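Local structure of (R)-S-adenosyl-L-methionine hydrolase (Thermus thermophilus, 2CW5) at residues A81-W86 against P105-L110; L95-W100 against L163-L168; V200-R205 against M250-L255. The protein catalyses the hydrolysis of S-adenosyl-L-methionine to adenosine and L-methionine, works as a homotrimer, and shows no chlorinase or fluorinase activity. One frame throughout, in Å; residues are numbered along the deposited sequence.

Contacts 1 and 2 touch directly. Their centres lie about 13 Å apart, and Pro105 and Ala82 of contact 1 pack on Trp100 of contact 2, Pro105 CD reaching Trp100 CD1 at 3.4 Å. Along the chain their segments alternate in the order 81-86, 95-100, 105-110, 163-168. Contact 3 pairs two strands of the C-terminal domain, its centre about 36 Å from that of contact 1 and about 24 Å from that of contact 2. Between side chains, Ala164 of contact 2 is about 11 Å from Asp70, Leu98 about 11 Å from Glu232, and Val200 of contact 3 about 9 Å from Glu232; by similarity Asp70 and Glu232 belong to the substrate site.

Contact 1. Residues A81-W86 against P105-L110; sequences AALGRW and PRRAFL
Leu83 reaches over to the neighbouring strand, to Arg107 and Phe109. Its CB and CG pass beside Arg107 O, at 3.9 and 4.0 Å, and CD1 does most of the touching. That methyl meets the edge of the Phe109 ring, 3.5 Å from CE2 and near the ring plane; it also lies oblique to the Arg107 guanidinium, nearest NH2. The Leu83 and Phe109 side chains cross at about a right angle. The Arg107 chain bends at chi3, and Phe109 CZ lies over one face of its guanidinium, toward the rim. Glu157 of the next strand, 157-158, touches Arg107 and Phe109. On the other face of the sheet Ala82 CB rests on Pro105 CB at 3.7 Å, and Trp100 of helix 99-102 touches both.

The backbones are joined by bonds between Ala81 and Phe109 in both directions, the one from Phe109 N to Ala81 O being 2.7 Å long. Leu83 N gives a nearly straight bond to Arg107 O. Leu83 O then takes Arg106 N at 2.7 Å and, weakly, Arg107 N at 3.5 Å. Two residues therefore face one: this is a classic beta bulge, where strand 107-110 begins, in the antiparallel part of the mixed N-terminal sheet.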
loop_
_atom_site.group_PDB
_atom_site.type_symbol
_atom_site.label_atom_id
_atom_site.label_comp_id
_atom_site.label_asym_id
_atom_site.label_seq_id
_atom_site.Cartn_x
_atom_site.Cartn_y
_atom_site.Cartn_z
ATOM N N ALA C 81 2.748 26.342 -2.311
ATOM C CA ALA C 81 2.119 26.138 -1.021
ATOM C C ALA C 81 1.027 27.209 -1.048
ATOM O O ALA C 81 1.302 28.360 -1.391
ATOM C CB ALA C 81 3.094 26.410 0.097
ATOM N N ALA C 82 -0.206 26.822 -0.738
ATOM C CA ALA C 82 -1.334 27.756 -0.716
ATOM C C ALA C 82 -1.948 27.682 0.677
ATOM O O ALA C 82 -2.134 26.593 1.220
ATOM C CB ALA C 82 -2.357 27.375 -1.773
ATOM N N LEU C 83 -2.269 28.838 1.247
ATOM C CA LEU C 83 -2.804 28.898 2.603
ATOM C C LEU C 83 -4.252 29.363 2.714
ATOM O O LEU C 83 -4.618 30.423 2.210
ATOM C CB LEU C 83 -1.927 29.825 3.447
ATOM C CG LEU C 83 -0.408 29.671 3.300
ATOM C CD1 LEU C 83 0.287 30.860 3.955
ATOM C CD2 LEU C 83 0.052 28.365 3.926
ATOM N N GLY C 84 -5.062 28.551 3.389
ATOM C CA GLY C 84 -6.460 28.869 3.618
ATOM C C GLY C 84 -6.746 28.346 5.015
ATOM O O GLY C 84 -5.867 28.427 5.878
ATOM N N ARG C 85 -7.950 27.826 5.250
ATOM C CA ARG C 85 -8.282 27.260 6.554
ATOM C C ARG C 85 -7.369 26.049 6.729
ATOM O O ARG C 85 -7.012 25.670 7.844
ATOM C CB ARG C 85 -9.749 26.808 6.617
ATOM C CG ARG C 85 -10.764 27.924 6.461
ATOM C CD ARG C 85 -12.065 27.601 7.192
ATOM N NE ARG C 85 -12.742 26.413 6.676
ATOM C CZ ARG C 85 -13.396 26.361 5.519
ATOM N NH1 ARG C 85 -13.471 27.431 4.736
ATOM N NH2 ARG C 85 -13.985 25.234 5.143
ATOM N N TRP C 86 -7.024 25.430 5.606
ATOM C CA TRP C 86 -6.110 24.292 5.594
ATOM C C TRP C 86 -4.935 24.765 4.746
ATOM O O TRP C 86 -5.050 25.756 4.029
ATOM C CB TRP C 86 -6.759 23.063 4.951
ATOM C CG TRP C 86 -7.836 22.444 5.797
ATOM C CD1 TRP C 86 -7.664 21.629 6.879
ATOM C CD2 TRP C 86 -9.247 22.625 5.652
ATOM N NE1 TRP C 86 -8.885 21.290 7.419
ATOM C CE2 TRP C 86 -9.873 21.891 6.685
ATOM C CE3 TRP C 86 -10.046 23.341 4.749
ATOM C CZ2 TRP C 86 -11.265 21.851 6.841
ATOM C CZ3 TRP C 86 -11.430 23.302 4.905
ATOM C CH2 TRP C 86 -12.024 22.560 5.945
ATOM N N PRO C 105 -7.731 29.560 -1.151
ATOM C CA PRO C 105 -6.531 30.092 -0.502
ATOM C C PRO C 105 -6.448 31.614 -0.508
ATOM O O PRO C 105 -6.936 32.277 -1.426
ATOM C CB PRO C 105 -5.395 29.437 -1.286
ATOM C CG PRO C 105 -5.981 29.253 -2.640
ATOM C CD PRO C 105 -7.379 28.760 -2.337
ATOM N N ARG C 106 -5.831 32.154 0.535
ATOM C CA ARG C 106 -5.658 33.594 0.678
ATOM C C ARG C 106 -4.256 33.989 0.220
ATOM O O ARG C 106 -4.050 35.086 -0.298
ATOM C CB ARG C 106 -5.863 33.996 2.140
ATOM C CG ARG C 106 -7.255 33.701 2.675
ATOM C CD ARG C 106 -8.269 34.741 2.216
ATOM N NE ARG C 106 -8.029 36.038 2.847
ATOM C CZ ARG C 106 -8.780 37.119 2.657
ATOM N NH1 ARG C 106 -9.830 37.068 1.845
ATOM N NH2 ARG C 106 -8.482 38.252 3.280
ATOM N N ARG C 107 -3.295 33.089 0.414
ATOM C CA ARG C 107 -1.911 33.339 0.014
ATOM C C ARG C 107 -1.268 32.101 -0.602
ATOM O O ARG C 107 -1.631 30.976 -0.267
ATOM C CB ARG C 107 -1.077 33.789 1.220
ATOM C CG ARG C 107 -1.448 35.160 1.756
ATOM C CD ARG C 107 -0.400 35.661 2.735
ATOM N NE ARG C 107 -0.341 34.851 3.946
ATOM C CZ ARG C 107 0.639 34.927 4.841
ATOM N NH1 ARG C 107 1.641 35.777 4.656
ATOM N NH2 ARG C 107 0.619 34.155 5.920
ATOM N N ALA C 108 -0.316 32.316 -1.506
ATOM C CA ALA C 108 0.394 31.223 -2.166
ATOM C C ALA C 108 1.874 31.574 -2.219
ATOM O O ALA C 108 2.235 32.753 -2.266
ATOM C CB ALA C 108 -0.147 31.015 -3.573
ATOM N N PHE C 109 2.727 30.551 -2.220
ATOM C CA PHE C 109 4.173 30.749 -2.240
ATOM C C PHE C 109 4.891 29.750 -3.141
ATOM O O PHE C 109 4.482 28.595 -3.251
ATOM C CB PHE C 109 4.733 30.603 -0.823
ATOM C CG PHE C 109 4.204 31.612 0.154
ATOM C CD1 PHE C 109 4.889 32.799 0.388
ATOM C CD2 PHE C 109 3.016 31.378 0.837
ATOM C CE1 PHE C 109 4.398 33.739 1.291
ATOM C CE2 PHE C 109 2.517 32.310 1.737
ATOM C CZ PHE C 109 3.209 33.493 1.965
ATOM N N LEU C 110 5.966 30.204 -3.782
ATOM C CA LEU C 110 6.771 29.335 -4.633
ATOM C C LEU C 110 7.648 28.533 -3.678
ATOM O O LEU C 110 8.169 29.085 -2.713
ATOM C CB LEU C 110 7.657 30.165 -5.569
ATOM C CG LEU C 110 7.313 30.147 -7.057
ATOM C CD1 LEU C 110 7.516 28.742 -7.615
ATOM C CD2 LEU C 110 5.878 30.608 -7.255
#

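Contact 2. Residues L95-W100 against L163-L168; sequences LFTLAW and LARLPL
Trp100 lays CE3 over the centre of one face of the Arg165 guanidinium, 3.9 Å above its plane. The two flat groups are inclined by 44°, so this is a tilted overlap and not a parallel stack. Arg165 gets there as a chain extended from CG to NE, and two waters fasten its end to the other segment: one bridges NE to Thr97 O, the second bridges NH2 to Trp100 O. Each water donates a hydrogen bond to its carbonyl and accepts one from the arginine. Farther round the indole, Ala164 O lies at the edge, 3.6 Å from CZ3, and Leu163 CD1 comes in obliquely to CH2 at 3.7 Å. Phe96 CB sits over the centre of one indole face, and Tyr88 meets the ring edge-to-face.

Thr97 supplies the direct polar link. Its OG1, anti to the carbonyl carbon (chi1 -60°), accepts from Leu166 N at 2.8 Å in a nearly straight bond (170°), and it is also hydrogen-bonded to Gly94 O, so two backbone groups grip this buried hydroxyl. CG2, anti to the backbone N, also meets Leu166, 3.7 Å from its O. Beyond it, Leu98 CG meets Leu168 CD1 at 4.1 Å, the side chains crossing at about a right angle, with Leu179 of strand 175-181 touching both. A threonine hydroxyl and a water-bridged arginine thus tie the irregular connection between strands 157-158 and 175-181 to segment 95-100, which runs into helix 99-102 of the N-terminal domain.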
loop_
_atom_site.group_PDB
_atom_site.type_symbol
_atom_site.label_atom_id
_atom_site.label_comp_id
_atom_site.label_asym_id
_atom_site.label_seq_id
_atom_site.Cartn_x
_atom_site.Cartn_y
_atom_site.Cartn_z
ATOM N N LEU C 95 -4.569 20.395 -9.244
ATOM C CA LEU C 95 -4.838 19.269 -8.357
ATOM C C LEU C 95 -5.778 19.660 -7.204
ATOM O O LEU C 95 -6.668 18.893 -6.823
ATOM C CB LEU C 95 -3.512 18.758 -7.786
ATOM C CG LEU C 95 -3.522 17.748 -6.631
ATOM C CD1 LEU C 95 -4.293 16.509 -7.038
ATOM C CD2 LEU C 95 -2.091 17.381 -6.265
ATOM N N PHE C 96 -5.572 20.855 -6.658
ATOM C CA PHE C 96 -6.363 21.345 -5.525
ATOM C C PHE C 96 -7.659 22.098 -5.879
ATOM O O PHE C 96 -8.286 22.676 -4.997
ATOM C CB PHE C 96 -5.489 22.263 -4.658
ATOM C CG PHE C 96 -4.315 21.570 -4.008
ATOM C CD1 PHE C 96 -4.509 20.644 -2.991
ATOM C CD2 PHE C 96 -3.011 21.869 -4.400
ATOM C CE1 PHE C 96 -3.422 20.020 -2.364
ATOM C CE2 PHE C 96 -1.913 21.254 -3.783
ATOM C CZ PHE C 96 -2.123 20.326 -2.760
ATOM N N THR C 97 -8.058 22.085 -7.151
ATOM C CA THR C 97 -9.253 22.810 -7.604
ATOM C C THR C 97 -10.520 22.635 -6.764
ATOM O O THR C 97 -11.136 23.618 -6.331
ATOM C CB THR C 97 -9.599 22.447 -9.065
ATOM O OG1 THR C 97 -8.501 22.795 -9.918
ATOM C CG2 THR C 97 -10.833 23.206 -9.525
ATOM N N LEU C 98 -10.919 21.389 -6.545
ATOM C CA LEU C 98 -12.124 21.111 -5.769
ATOM C C LEU C 98 -11.948 21.457 -4.293
ATOM O O LEU C 98 -12.850 22.022 -3.668
ATOM C CB LEU C 98 -12.525 19.645 -5.962
ATOM C CG LEU C 98 -12.920 19.333 -7.413
ATOM C CD1 LEU C 98 -13.266 17.863 -7.557
ATOM C CD2 LEU C 98 -14.114 20.202 -7.828
ATOM N N ALA C 99 -10.788 21.131 -3.732
ATOM C CA ALA C 99 -10.517 21.455 -2.337
ATOM C C ALA C 99 -10.701 22.957 -2.142
ATOM O O ALA C 99 -11.255 23.412 -1.140
ATOM C CB ALA C 99 -9.085 21.070 -1.977
ATOM N N TRP C 100 -10.224 23.720 -3.119
ATOM C CA TRP C 100 -10.300 25.166 -3.056
ATOM C C TRP C 100 -11.714 25.733 -3.149
ATOM O O TRP C 100 -11.931 26.905 -2.842
ATOM C CB TRP C 100 -9.369 25.777 -4.112
ATOM C CG TRP C 100 -7.912 25.584 -3.747
ATOM C CD1 TRP C 100 -7.410 25.319 -2.501
ATOM C CD2 TRP C 100 -6.779 25.699 -4.615
ATOM N NE1 TRP C 100 -6.041 25.266 -2.542
ATOM C CE2 TRP C 100 -5.626 25.496 -3.825
ATOM C CE3 TRP C 100 -6.626 25.953 -5.985
ATOM C CZ2 TRP C 100 -4.334 25.540 -4.358
ATOM C CZ3 TRP C 100 -5.340 25.996 -6.517
ATOM C CH2 TRP C 100 -4.210 25.789 -5.701
ATOM N N LEU C 163 -2.737 30.999 -9.435
ATOM C CA LEU C 163 -2.807 29.550 -9.235
ATOM C C LEU C 163 -3.646 28.884 -10.324
ATOM O O LEU C 163 -4.646 29.436 -10.776
ATOM C CB LEU C 163 -3.386 29.228 -7.852
ATOM C CG LEU C 163 -2.503 29.643 -6.667
ATOM C CD1 LEU C 163 -3.223 29.360 -5.356
ATOM C CD2 LEU C 163 -1.179 28.881 -6.719
ATOM N N ALA C 164 -3.235 27.693 -10.743
ATOM C CA ALA C 164 -3.946 26.969 -11.788
ATOM C C ALA C 164 -5.165 26.221 -11.256
ATOM O O ALA C 164 -5.184 25.770 -10.113
ATOM C CB ALA C 164 -2.999 25.998 -12.475
ATOM N N ARG C 165 -6.188 26.104 -12.094
ATOM C CA ARG C 165 -7.403 25.395 -11.716
ATOM C C ARG C 165 -7.879 24.579 -12.905
ATOM O O ARG C 165 -7.701 24.983 -14.052
ATOM C CB ARG C 165 -8.504 26.381 -11.292
ATOM C CG ARG C 165 -8.403 26.893 -9.844
ATOM C CD ARG C 165 -9.573 27.824 -9.514
ATOM N NE ARG C 165 -9.713 28.125 -8.083
ATOM C CZ ARG C 165 -8.883 28.892 -7.379
ATOM N NH1 ARG C 165 -7.827 29.454 -7.954
ATOM N NH2 ARG C 165 -9.117 29.107 -6.091
ATOM N N LEU C 166 -8.467 23.420 -12.634
ATOM C CA LEU C 166 -8.983 22.583 -13.706
ATOM C C LEU C 166 -10.381 23.104 -14.021
ATOM O O LEU C 166 -11.019 23.721 -13.165
ATOM C CB LEU C 166 -9.080 21.124 -13.261
ATOM C CG LEU C 166 -7.798 20.406 -12.835
ATOM C CD1 LEU C 166 -8.152 19.017 -12.353
ATOM C CD2 LEU C 166 -6.818 20.338 -13.995
ATOM N N PRO C 167 -10.873 22.869 -15.251
ATOM C CA PRO C 167 -12.205 23.312 -15.679
ATOM C C PRO C 167 -13.319 22.415 -15.125
ATOM O O PRO C 167 -14.059 21.777 -15.880
ATOM C CB PRO C 167 -12.108 23.247 -17.203
ATOM C CG PRO C 167 -11.233 22.057 -17.413
ATOM C CD PRO C 167 -10.136 22.268 -16.382
ATOM N N LEU C 168 -13.431 22.370 -13.801
ATOM C CA LEU C 168 -14.441 21.547 -13.146
ATOM C C LEU C 168 -15.475 22.425 -12.457
ATOM O O LEU C 168 -15.143 23.223 -11.584
ATOM C CB LEU C 168 -13.782 20.633 -12.110
ATOM C CG LEU C 168 -12.618 19.775 -12.611
ATOM C CD1 LEU C 168 -11.966 19.056 -11.434
ATOM C CD2 LEU C 168 -13.124 18.781 -13.643
HETATM O O HOH W 1 -11.504 26.103 -7.230
HETATM O O HOH W 2 -11.945 28.507 -5.072
#

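Contact 3. Residues V200-R205 against M250-L255; sequences VEVGGR and MPVRLL
The guanidinium of Arg253 receives Glu201 OE2 at its edge, near its plane, where NH2 and OE2 are 2.6 Å apart. The carboxylate is turned almost perpendicular to it, the two planes 84° apart, and the angle at the hydrogen is only 129°. It is a single-pronged salt bridge whose hydrogen bond is weak despite the short distance. The two side chains run side by side in the same direction. Glu201 has CG anti to the backbone N (chi1 179°) and stays extended beyond it, whereas Arg253 bends at chi3. Leu255 borders the acid: its CD2 lies 4.1 Å from Glu201 CB and 3.9 Å from Glu201 OE1.

Beneath the ion pair the same two residues are joined through their backbones. Glu201 N donates to Arg253 O at 2.8 Å, and Arg253 N returns a bond to Glu201 O at 3.0 Å, making an antiparallel hydrogen-bonded pair. On the opposite face apolar side chains meet: Val202 CG2 lies 4.0 Å from Val252 CG2, the two valines pointing the same way, and Val200 CG2 faces Leu254 CD2. Past the end of the pairing, a water accepts from Gly203 N and donates to Pro251 O, bridging the strands where they part. The selenium of selenomethionine Met250 packs on Gly203 CA at 3.8 Å, beside the type I' turn from Val202 to Arg205 that leads into strand 205-208.

In the antiparallel C-terminal sheet, strand 199-202 lies between strands 205-208 and 251-254, and 251-254 in turn borders 175-181. Val178 of that last strand touches Val202, Met250 and Val252, while Val207 of strand 205-208 packs on Val200.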
loop_
_atom_site.group_PDB
_atom_site.type_symbol
_atom_site.label_atom_id
_atom_site.label_comp_id
_atom_site.label_asym_id
_atom_site.label_seq_id
_atom_site.Cartn_x
_atom_site.Cartn_y
_atom_site.Cartn_z
ATOM N N VAL C 200 -31.275 9.936 -15.125
ATOM C CA VAL C 200 -30.090 10.663 -15.546
ATOM C C VAL C 200 -29.594 10.013 -16.835
ATOM O O VAL C 200 -29.529 8.788 -16.939
ATOM C CB VAL C 200 -28.991 10.627 -14.452
ATOM C CG1 VAL C 200 -28.516 9.201 -14.216
ATOM C CG2 VAL C 200 -27.840 11.517 -14.850
ATOM N N GLU C 201 -29.276 10.835 -17.826
ATOM C CA GLU C 201 -28.806 10.327 -19.100
ATOM C C GLU C 201 -27.305 10.514 -19.270
ATOM O O GLU C 201 -26.785 11.625 -19.156
ATOM C CB GLU C 201 -29.553 11.014 -20.244
ATOM C CG GLU C 201 -29.114 10.566 -21.628
ATOM C CD GLU C 201 -29.987 11.134 -22.728
ATOM O OE1 GLU C 201 -31.180 10.761 -22.798
ATOM O OE2 GLU C 201 -29.480 11.957 -23.520
ATOM N N VAL C 202 -26.616 9.411 -19.535
ATOM C CA VAL C 202 -25.173 9.428 -19.738
ATOM C C VAL C 202 -24.774 8.276 -20.660
ATOM O O VAL C 202 -25.266 7.158 -20.514
ATOM C CB VAL C 202 -24.415 9.302 -18.392
ATOM C CG1 VAL C 202 -24.797 8.014 -17.688
ATOM C CG2 VAL C 202 -22.907 9.351 -18.633
ATOM N N GLY C 203 -23.896 8.563 -21.618
ATOM C CA GLY C 203 -23.443 7.539 -22.544
ATOM C C GLY C 203 -24.546 6.969 -23.414
ATOM O O GLY C 203 -24.458 5.830 -23.875
ATOM N N GLY C 204 -25.585 7.765 -23.643
ATOM C CA GLY C 204 -26.697 7.320 -24.463
ATOM C C GLY C 204 -27.684 6.448 -23.709
ATOM O O GLY C 204 -28.607 5.899 -24.306
ATOM N N ARG C 205 -27.498 6.323 -22.397
ATOM C CA ARG C 205 -28.381 5.503 -21.574
ATOM C C ARG C 205 -29.203 6.322 -20.580
ATOM O O ARG C 205 -28.802 7.414 -20.167
ATOM C CB ARG C 205 -27.568 4.474 -20.786
ATOM C CG ARG C 205 -26.713 3.537 -21.619
ATOM C CD ARG C 205 -25.909 2.631 -20.704
ATOM N NE ARG C 205 -24.994 1.750 -21.423
ATOM C CZ ARG C 205 -25.374 0.767 -22.229
ATOM N NH1 ARG C 205 -26.664 0.531 -22.428
ATOM N NH2 ARG C 205 -24.464 0.011 -22.826
HETATM N N MSE C 250 -17.610 12.954 -20.256
HETATM C CA MSE C 250 -18.859 12.588 -20.896
HETATM C C MSE C 250 -19.997 13.374 -20.249
HETATM O O MSE C 250 -20.103 13.434 -19.025
HETATM C CB MSE C 250 -19.085 11.090 -20.731
HETATM C CG MSE C 250 -19.975 10.453 -21.759
HETATM SE SE MSE C 250 -19.844 8.528 -21.601
HETATM C CE MSE C 250 -18.196 8.266 -22.569
ATOM N N PRO C 251 -20.856 14.000 -21.064
ATOM C CA PRO C 251 -21.954 14.759 -20.463
ATOM C C PRO C 251 -22.985 13.905 -19.727
ATOM O O PRO C 251 -23.242 12.750 -20.085
ATOM C CB PRO C 251 -22.546 15.523 -21.649
ATOM C CG PRO C 251 -22.214 14.656 -22.824
ATOM C CD PRO C 251 -20.807 14.201 -22.523
ATOM N N VAL C 252 -23.542 14.493 -18.675
ATOM C CA VAL C 252 -24.555 13.858 -17.845
ATOM C C VAL C 252 -25.703 14.856 -17.798
ATOM O O VAL C 252 -25.496 16.031 -17.497
ATOM C CB VAL C 252 -24.019 13.603 -16.421
ATOM C CG1 VAL C 252 -25.103 12.979 -15.558
ATOM C CG2 VAL C 252 -22.803 12.681 -16.485
ATOM N N ARG C 253 -26.909 14.392 -18.101
ATOM C CA ARG C 253 -28.067 15.274 -18.127
ATOM C C ARG C 253 -29.267 14.747 -17.346
ATOM O O ARG C 253 -29.714 13.622 -17.560
ATOM C CB ARG C 253 -28.450 15.526 -19.591
ATOM C CG ARG C 253 -29.828 16.115 -19.836
ATOM C CD ARG C 253 -29.991 16.426 -21.320
ATOM N NE ARG C 253 -29.462 15.342 -22.145
ATOM C CZ ARG C 253 -29.256 15.420 -23.457
ATOM N NH1 ARG C 253 -29.536 16.538 -24.116
ATOM N NH2 ARG C 253 -28.754 14.379 -24.110
ATOM N N LEU C 254 -29.781 15.564 -16.432
ATOM C CA LEU C 254 -30.946 15.176 -15.648
ATOM C C LEU C 254 -32.187 15.321 -16.520
ATOM O O LEU C 254 -32.468 16.397 -17.045
ATOM C CB LEU C 254 -31.073 16.051 -14.399
ATOM C CG LEU C 254 -30.033 15.779 -13.306
ATOM C CD1 LEU C 254 -30.195 16.787 -12.177
ATOM C CD2 LEU C 254 -30.201 14.356 -12.785
ATOM N N LEU C 255 -32.919 14.225 -16.680
ATOM C CA LEU C 255 -34.122 14.222 -17.498
ATOM C C LEU C 255 -35.326 14.681 -16.683
ATOM O O LEU C 255 -36.267 13.877 -16.519
ATOM C CB LEU C 255 -34.368 12.817 -18.053
ATOM C CG LEU C 255 -33.227 12.229 -18.885
ATOM C CD1 LEU C 255 -33.480 10.752 -19.130
ATOM C CD2 LEU C 255 -33.098 12.989 -20.197
ATOM O OXT LEU C 255 -35.309 15.840 -16.214
HETATM O O HOH W 3 -22.925 11.168 -22.246
#